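Local coordinates for protein ribonuclease J (Methanolobus psychrophilus R15, PDB 5HAB) that cleaves RNA as an exoribonuclease, combining a metallo-beta-lactamase fold with a beta-CASP domain, and is here in complex with RNA, at residues G56-V62 with M81-P85; H345-P349 with T383-R387. The protein carries 1 engineered substitution. One frame throughout, in Å; residues are numbered along the deposited sequence.

Interaction 1 (G56-V62 with M81-P85). With SO4 (sulfate ion), chain G; nucleotides of chain D.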
loop_
_atom_site.group_PDB
_atom_site.type_symbol
_atom_site.label_atom_id
_atom_site.label_comp_id
_atom_site.label_asym_id
_atom_site.label_seq_id
_atom_site.Cartn_x
_atom_site.Cartn_y
_atom_site.Cartn_z
ATOM N N GLY B 56 4.447 0.113 -30.891
ATOM C CA GLY B 56 4.983 -0.659 -29.782
ATOM C C GLY B 56 4.260 -1.949 -29.460
ATOM O O GLY B 56 3.205 -2.240 -30.020
ATOM N N ILE B 57 4.847 -2.740 -28.568
ATOM C CA ILE B 57 4.212 -3.967 -28.104
ATOM C C ILE B 57 3.998 -3.896 -26.587
ATOM O O ILE B 57 4.745 -3.213 -25.885
ATOM C CB ILE B 57 5.047 -5.206 -28.515
ATOM C CG1 ILE B 57 4.274 -6.499 -28.252
ATOM C CG2 ILE B 57 6.393 -5.216 -27.810
ATOM C CD1 ILE B 57 4.961 -7.738 -28.762
ATOM N N ARG B 58 2.965 -4.577 -26.093
ATOM C CA ARG B 58 2.721 -4.701 -24.656
ATOM C C ARG B 58 3.015 -6.135 -24.205
ATOM O O ARG B 58 2.290 -7.064 -24.555
ATOM C CB ARG B 58 1.278 -4.318 -24.312
ATOM C CG ARG B 58 0.939 -4.461 -22.840
ATOM C CD ARG B 58 -0.543 -4.222 -22.560
ATOM N NE ARG B 58 -0.842 -4.383 -21.138
ATOM C CZ ARG B 58 -2.051 -4.256 -20.597
ATOM N NH1 ARG B 58 -3.099 -3.957 -21.355
ATOM N NH2 ARG B 58 -2.208 -4.424 -19.291
ATOM N N LEU B 59 4.055 -6.305 -23.396
ATOM C CA LEU B 59 4.578 -7.638 -23.100
ATOM C C LEU B 59 3.713 -8.488 -22.171
ATOM O O LEU B 59 3.604 -9.697 -22.376
ATOM C CB LEU B 59 5.980 -7.520 -22.500
ATOM C CG LEU B 59 7.124 -7.301 -23.491
ATOM C CD1 LEU B 59 6.942 -8.178 -24.726
ATOM C CD2 LEU B 59 7.242 -5.829 -23.871
ATOM N N ASP B 60 3.102 -7.878 -21.156
ATOM C CA ASP B 60 2.324 -8.653 -20.183
ATOM C C ASP B 60 1.126 -9.355 -20.820
ATOM O O ASP B 60 0.694 -10.403 -20.339
ATOM C CB ASP B 60 1.864 -7.781 -19.009
ATOM C CG ASP B 60 1.592 -6.353 -19.408
ATOM O OD1 ASP B 60 2.543 -5.543 -19.379
ATOM O OD2 ASP B 60 0.427 -6.042 -19.734
ATOM N N ARG B 61 0.585 -8.790 -21.897
ATOM C CA ARG B 61 -0.521 -9.443 -22.601
ATOM C C ARG B 61 -0.070 -10.714 -23.322
ATOM O O ARG B 61 -0.892 -11.561 -23.669
ATOM C CB ARG B 61 -1.167 -8.486 -23.606
ATOM C CG ARG B 61 -2.235 -7.568 -23.037
ATOM C CD ARG B 61 -3.354 -8.409 -22.442
ATOM N NE ARG B 61 -4.547 -7.630 -22.136
ATOM C CZ ARG B 61 -4.788 -7.059 -20.963
ATOM N NH1 ARG B 61 -5.906 -6.371 -20.781
ATOM N NH2 ARG B 61 -3.907 -7.173 -19.977
ATOM N N VAL B 62 1.236 -10.850 -23.524
ATOM C CA VAL B 62 1.802 -12.057 -24.105
ATOM C C VAL B 62 2.053 -13.082 -22.996
ATOM O O VAL B 62 1.860 -14.284 -23.187
ATOM C CB VAL B 62 3.098 -11.737 -24.882
ATOM C CG1 VAL B 62 3.846 -13.008 -25.245
ATOM C CG2 VAL B 62 2.782 -10.918 -26.129
ATOM N N MET B 81 -5.237 -10.213 -28.615
ATOM C CA MET B 81 -4.602 -10.195 -27.300
ATOM C C MET B 81 -4.280 -8.752 -26.904
ATOM O O MET B 81 -4.548 -8.333 -25.781
ATOM C CB MET B 81 -3.316 -11.025 -27.289
ATOM C CG MET B 81 -3.453 -12.424 -27.858
ATOM S SD MET B 81 -2.010 -13.439 -27.489
ATOM C CE MET B 81 -0.687 -12.259 -27.720
ATOM N N GLY B 82 -3.685 -8.018 -27.847
ATOM C CA GLY B 82 -3.297 -6.624 -27.685
ATOM C C GLY B 82 -2.557 -6.283 -26.408
ATOM O O GLY B 82 -3.210 -5.728 -25.525
ATOM N N ALA B 83 -1.256 -6.562 -26.229
ATOM C CA ALA B 83 -0.201 -7.039 -27.160
ATOM C C ALA B 83 0.232 -6.006 -28.206
ATOM O O ALA B 83 1.278 -5.381 -28.027
ATOM C CB ALA B 83 -0.572 -8.348 -27.825
ATOM N N ILE B 84 -0.495 -5.840 -29.306
ATOM C CA ILE B 84 -0.085 -4.812 -30.274
ATOM C C ILE B 84 -1.258 -3.901 -30.620
ATOM O O ILE B 84 -2.413 -4.284 -30.437
ATOM C CB ILE B 84 0.533 -5.427 -31.558
ATOM C CG1 ILE B 84 -0.524 -6.162 -32.386
ATOM C CG2 ILE B 84 1.716 -6.322 -31.211
ATOM C CD1 ILE B 84 -0.004 -6.638 -33.731
ATOM N N PRO B 85 -0.965 -2.688 -31.121
ATOM C CA PRO B 85 -2.053 -1.732 -31.346
ATOM C C PRO B 85 -3.026 -2.173 -32.428
ATOM O O PRO B 85 -2.623 -2.750 -33.434
ATOM C CB PRO B 85 -1.320 -0.444 -31.754
ATOM C CG PRO B 85 0.068 -0.839 -32.033
ATOM C CD PRO B 85 0.359 -2.061 -31.266
HETATM S S SO4 G . -5.384 -4.495 -17.802
HETATM O O1 SO4 G . -5.153 -5.875 -18.215
HETATM O O2 SO4 G . -5.175 -3.608 -18.946
HETATM O O3 SO4 G . -4.454 -4.158 -16.720
HETATM O O4 SO4 G . -6.763 -4.359 -17.340
ATOM P P A D 2 9.587 1.088 -20.965
ATOM O OP1 A D 2 9.676 2.569 -21.057
ATOM O OP2 A D 2 8.954 0.314 -22.062
ATOM O "O5'" A D 2 11.067 0.539 -20.733
ATOM C "C5'" A D 2 11.605 -0.478 -21.566
ATOM C "C4'" A D 2 12.060 -1.678 -20.772
ATOM O "O4'" A D 2 11.174 -1.889 -19.643
ATOM C "C3'" A D 2 12.046 -3.003 -21.521
ATOM O "O3'" A D 2 13.208 -3.198 -22.311
ATOM C "C2'" A D 2 11.884 -4.030 -20.405
ATOM O "O2'" A D 2 13.133 -4.316 -19.794
ATOM C "C1'" A D 2 11.011 -3.270 -19.406
ATOM N N9 A D 2 9.577 -3.599 -19.524
ATOM C C8 A D 2 8.552 -2.739 -19.836
ATOM N N7 A D 2 7.368 -3.299 -19.846
ATOM C C5 A D 2 7.625 -4.618 -19.502
ATOM C C6 A D 2 6.779 -5.730 -19.340
ATOM N N6 A D 2 5.454 -5.682 -19.512
ATOM N N1 A D 2 7.353 -6.905 -18.993
ATOM C C2 A D 2 8.684 -6.947 -18.823
ATOM N N3 A D 2 9.581 -5.971 -18.945
ATOM C C4 A D 2 8.980 -4.817 -19.286
HETATM O O HOH W 1 -3.756 -3.860 -23.921
#
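In the metallo-beta-lactamase fold, the loop that leaves strand 49-53 is pinned to the turn after helix 75-81 where Arg58 N donates to Ala83 O at 2.7 Å. The bond is nearly straight (165° at the hydrogen) and falls on a carbonyl lone pair. The same oxygen also receives a CA-H...O contact from Ile57 and lies 3.2 Å from Ile57 CG1. Ile57 CG1 also meets Ile84 CG2, and the two side chains lie obliquely across each other. Gly82, with positive phi, ends helix 75-81, and the peptide joining it to Ala83 is cis. Over this kink lies the aliphatic part of Arg61: CB is 3.3 Å from Ala83 N, CG passes Gly82 O, and CD reaches Met81 O. Helix 60-63 thus rests on the turn mainly through the Arg61 side chain, which lies against backbone atoms; Val62 CG2 meets Met81 CE at 4.0 Å. The guanidinium groups of Arg58 and Arg61 converge on a sulfate, probably a crystallisation additive. Arg61 NH2 donates to its O1 at 2.5 Å, joined by NH1, while Arg58 NH2 and NH1 both hold O2, with Arg58 NH1 over the centre of the Arg61 guanidinium. The extended Arg58 chain is steadied by a salt bridge from NE to Asp60 OD2, and a water links Arg58 NH1 to Gly82 O. Met396 of the second subunit packs on Arg61.

Interaction 2 (H345-P349 with T383-R387); sequences HQGEP and TQANR. With nucleotides of chain D.
Gln346 reaches from a loop of the beta-CASP domain, after strand 338-342 of its parallel sheet, to Thr383 and Arg387 on helix 381-396. Its CB starts away from that helix. With CG anti to the carbonyl carbon (chi1 -63°) and a second bend at chi2, the chain doubles back: CG passes 4.1 Å from N3 of the adenine of A2 in the bound RNA, and the amide arrives beside the helix. There OE1 lies 4.0 Å from Thr383 CB, the two side chains crossing, while NE2 lies alongside Arg387 NH1, without a bond between the two donors, the amide and guanidinium planes 39° apart. NE2 is held by two acceptors, Asn376 O and His345 ND1, the latter 3.0 Å away and in the imidazole plane. This bond should fix the ring's rotation, and the ring's edge then faces the ribose of A2, with His345 CE1 3.3 Å from O2'. Arg387 bends at chi2 and chi3 to bring its guanidinium edge to His345 O; NH1 is modelled so close to that oxygen that the length is doubtful. The group also has salt bridges to Glu391 and Asp403. Gly347, without a side chain, lets the loop come close to the helix, and Asn386 CB packs 3.3 Å from both Gln346 O and Gly347 O. A water spans Gln346 O and Asn386 ND2. On the RNA side of the loop, the ribose hydroxyl O2' of A3 donates to Glu348 OE2 at 2.6 Å.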
loop_
_atom_site.group_PDB
_atom_site.type_symbol
_atom_site.label_atom_id
_atom_site.label_comp_id
_atom_site.label_asym_id
_atom_site.label_seq_id
_atom_site.Cartn_x
_atom_site.Cartn_y
_atom_site.Cartn_z
ATOM N N HIS B 345 16.934 -9.178 -15.557
ATOM C CA HIS B 345 16.565 -8.415 -14.366
ATOM C C HIS B 345 15.088 -8.554 -13.993
ATOM O O HIS B 345 14.711 -8.277 -12.859
ATOM C CB HIS B 345 16.897 -6.938 -14.566
ATOM C CG HIS B 345 16.334 -6.365 -15.827
ATOM N ND1 HIS B 345 15.047 -5.881 -15.912
ATOM C CD2 HIS B 345 16.876 -6.211 -17.056
ATOM C CE1 HIS B 345 14.822 -5.450 -17.140
ATOM N NE2 HIS B 345 15.918 -5.635 -17.854
ATOM N N GLN B 346 14.254 -8.974 -14.937
ATOM C CA GLN B 346 12.839 -9.187 -14.638
ATOM C C GLN B 346 12.542 -10.665 -14.430
ATOM O O GLN B 346 11.381 -11.078 -14.381
ATOM C CB GLN B 346 11.955 -8.616 -15.748
ATOM C CG GLN B 346 12.079 -7.117 -15.898
ATOM C CD GLN B 346 11.799 -6.389 -14.596
ATOM O OE1 GLN B 346 10.844 -6.711 -13.887
ATOM N NE2 GLN B 346 12.632 -5.404 -14.273
ATOM N N GLY B 347 13.601 -11.458 -14.299
ATOM C CA GLY B 347 13.463 -12.888 -14.115
ATOM C C GLY B 347 12.875 -13.574 -15.330
ATOM O O GLY B 347 12.146 -14.558 -15.199
ATOM N N GLU B 348 13.184 -13.042 -16.512
ATOM C CA GLU B 348 12.744 -13.634 -17.770
ATOM C C GLU B 348 13.190 -15.088 -17.837
ATOM O O GLU B 348 14.373 -15.383 -17.656
ATOM C CB GLU B 348 13.306 -12.865 -18.972
ATOM C CG GLU B 348 12.944 -11.383 -19.050
ATOM C CD GLU B 348 13.839 -10.505 -18.190
ATOM O OE1 GLU B 348 14.307 -10.977 -17.134
ATOM O OE2 GLU B 348 14.102 -9.351 -18.585
ATOM N N PRO B 349 12.242 -16.005 -18.072
ATOM C CA PRO B 349 12.608 -17.408 -18.277
ATOM C C PRO B 349 13.541 -17.530 -19.473
ATOM O O PRO B 349 13.218 -17.044 -20.558
ATOM C CB PRO B 349 11.263 -18.096 -18.537
ATOM C CG PRO B 349 10.233 -17.164 -17.981
ATOM C CD PRO B 349 10.791 -15.789 -18.193
ATOM N N THR B 383 5.569 -10.154 -14.179
ATOM C CA THR B 383 6.984 -9.873 -14.004
ATOM C C THR B 383 7.353 -9.816 -12.524
ATOM O O THR B 383 8.490 -10.113 -12.153
ATOM C CB THR B 383 7.385 -8.558 -14.688
ATOM O OG1 THR B 383 6.556 -7.494 -14.205
ATOM C CG2 THR B 383 7.221 -8.683 -16.185
ATOM N N GLN B 384 6.395 -9.438 -11.683
ATOM C CA GLN B 384 6.624 -9.459 -10.243
ATOM C C GLN B 384 6.761 -10.910 -9.774
ATOM O O GLN B 384 7.582 -11.205 -8.910
ATOM C CB GLN B 384 5.497 -8.738 -9.487
ATOM C CG GLN B 384 5.473 -7.217 -9.689
ATOM C CD GLN B 384 4.239 -6.553 -9.090
ATOM O OE1 GLN B 384 3.143 -7.118 -9.104
ATOM N NE2 GLN B 384 4.411 -5.338 -8.581
ATOM N N ALA B 385 5.980 -11.813 -10.361
ATOM C CA ALA B 385 6.136 -13.238 -10.076
ATOM C C ALA B 385 7.510 -13.729 -10.522
ATOM O O ALA B 385 8.240 -14.333 -9.737
ATOM C CB ALA B 385 5.043 -14.051 -10.743
ATOM N N ASN B 386 7.879 -13.459 -11.770
ATOM C CA ASN B 386 9.164 -13.958 -12.256
ATOM C C ASN B 386 10.319 -13.419 -11.404
ATOM O O ASN B 386 11.263 -14.155 -11.081
ATOM C CB ASN B 386 9.371 -13.599 -13.730
ATOM C CG ASN B 386 8.369 -14.280 -14.639
ATOM O OD1 ASN B 386 7.994 -15.429 -14.413
ATOM N ND2 ASN B 386 7.939 -13.578 -15.682
ATOM N N ARG B 387 10.224 -12.152 -11.012
ATOM C CA ARG B 387 11.255 -11.541 -10.178
ATOM C C ARG B 387 11.292 -12.185 -8.798
ATOM O O ARG B 387 12.366 -12.435 -8.254
ATOM C CB ARG B 387 11.024 -10.039 -10.033
ATOM C CG ARG B 387 12.024 -9.189 -10.781
ATOM C CD ARG B 387 13.431 -9.340 -10.223
ATOM N NE ARG B 387 13.797 -8.225 -9.356
ATOM C CZ ARG B 387 14.230 -7.050 -9.803
ATOM N NH1 ARG B 387 14.321 -6.828 -11.107
ATOM N NH2 ARG B 387 14.547 -6.088 -8.949
ATOM P P A D 3 13.126 -3.130 -23.914
ATOM O OP1 A D 3 14.506 -3.238 -24.455
ATOM O OP2 A D 3 12.287 -1.965 -24.288
ATOM O "O5'" A D 3 12.319 -4.448 -24.311
ATOM C "C5'" A D 3 12.941 -5.727 -24.285
ATOM C "C4'" A D 3 12.720 -6.429 -22.968
ATOM O "O4'" A D 3 11.375 -6.965 -22.892
ATOM C "C3'" A D 3 13.609 -7.630 -22.692
ATOM O "O3'" A D 3 14.898 -7.257 -22.241
ATOM C "C2'" A D 3 12.808 -8.412 -21.657
ATOM O "O2'" A D 3 12.983 -7.855 -20.362
ATOM C "C1'" A D 3 11.369 -8.141 -22.109
ATOM N N9 A D 3 10.792 -9.258 -22.886
ATOM C C8 A D 3 10.728 -9.436 -24.247
ATOM N N7 A D 3 10.134 -10.553 -24.605
ATOM C C5 A D 3 9.782 -11.148 -23.399
ATOM C C6 A D 3 9.122 -12.354 -23.081
ATOM N N6 A D 3 8.674 -13.222 -23.992
ATOM N N1 A D 3 8.934 -12.643 -21.773
ATOM C C2 A D 3 9.378 -11.779 -20.852
ATOM N N3 A D 3 10.008 -10.621 -21.025
ATOM C C4 A D 3 10.182 -10.360 -22.335
ATOM P P A D 2 9.587 1.088 -20.965
ATOM O OP1 A D 2 9.676 2.569 -21.057
ATOM O OP2 A D 2 8.954 0.314 -22.062
ATOM O "O5'" A D 2 11.067 0.539 -20.733
ATOM C "C5'" A D 2 11.605 -0.478 -21.566
ATOM C "C4'" A D 2 12.060 -1.678 -20.772
ATOM O "O4'" A D 2 11.174 -1.889 -19.643
ATOM C "C3'" A D 2 12.046 -3.003 -21.521
ATOM O "O3'" A D 2 13.208 -3.198 -22.311
ATOM C "C2'" A D 2 11.884 -4.030 -20.405
ATOM O "O2'" A D 2 13.133 -4.316 -19.794
ATOM C "C1'" A D 2 11.011 -3.270 -19.406
ATOM N N9 A D 2 9.577 -3.599 -19.524
ATOM C C8 A D 2 8.552 -2.739 -19.836
ATOM N N7 A D 2 7.368 -3.299 -19.846
ATOM C C5 A D 2 7.625 -4.618 -19.502
ATOM C C6 A D 2 6.779 -5.730 -19.340
ATOM N N6 A D 2 5.454 -5.682 -19.512
ATOM N N1 A D 2 7.353 -6.905 -18.993
ATOM C C2 A D 2 8.684 -6.947 -18.823
ATOM N N3 A D 2 9.581 -5.971 -18.945
ATOM C C4 A D 2 8.980 -4.817 -19.286
ATOM P P A D 4 16.201 -7.944 -22.878
ATOM O OP1 A D 4 17.306 -7.751 -21.901
ATOM O OP2 A D 4 16.363 -7.457 -24.272
ATOM O "O5'" A D 4 15.831 -9.493 -22.935
ATOM C "C5'" A D 4 16.564 -10.445 -22.179
ATOM C "C4'" A D 4 15.877 -11.786 -22.142
ATOM O "O4'" A D 4 14.465 -11.643 -22.440
ATOM C "C3'" A D 4 16.362 -12.814 -23.152
ATOM O "O3'" A D 4 17.573 -13.434 -22.747
ATOM C "C2'" A D 4 15.175 -13.771 -23.244
ATOM O "O2'" A D 4 15.172 -14.685 -22.156
ATOM C "C1'" A D 4 13.990 -12.811 -23.076
ATOM N N9 A D 4 13.358 -12.442 -24.361
ATOM C C8 A D 4 13.567 -11.317 -25.123
ATOM N N7 A D 4 12.841 -11.273 -26.216
ATOM C C5 A D 4 12.100 -12.447 -26.174
ATOM C C6 A D 4 11.139 -12.997 -27.044
ATOM N N6 A D 4 10.741 -12.413 -28.177
ATOM N N1 A D 4 10.590 -14.187 -26.707
ATOM C C2 A D 4 10.986 -14.776 -25.571
ATOM N N3 A D 4 11.878 -14.359 -24.674
ATOM C C4 A D 4 12.408 -13.175 -25.037
HETATM O O HOH W 2 9.561 -11.553 -16.913
HETATM O O HOH W 3 11.793 -16.624 -12.572
#

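Along the chain the two contacts follow in series, neither nesting nor crossing. Interaction 1 closes a loop of 18 residues that holds most of helix 75-81 and belongs to the metallo-beta-lactamase part; interaction 2 later closes one of 33 residues, through helix 352-357 and strand 370-374 in the beta-CASP domain. Their centres are about 17 Å apart and they do not touch, yet nucleotide A2 lies between them: its N6 is near Asp60 and its ribose near His345. Gln63, just past segment 56-62, touches Thr383 and Asn386, so helices 60-63 and 381-396 join the two regions directly. The second subunit reaches both, with its Tyr388 on Arg58 and its Pro381 on Ala385.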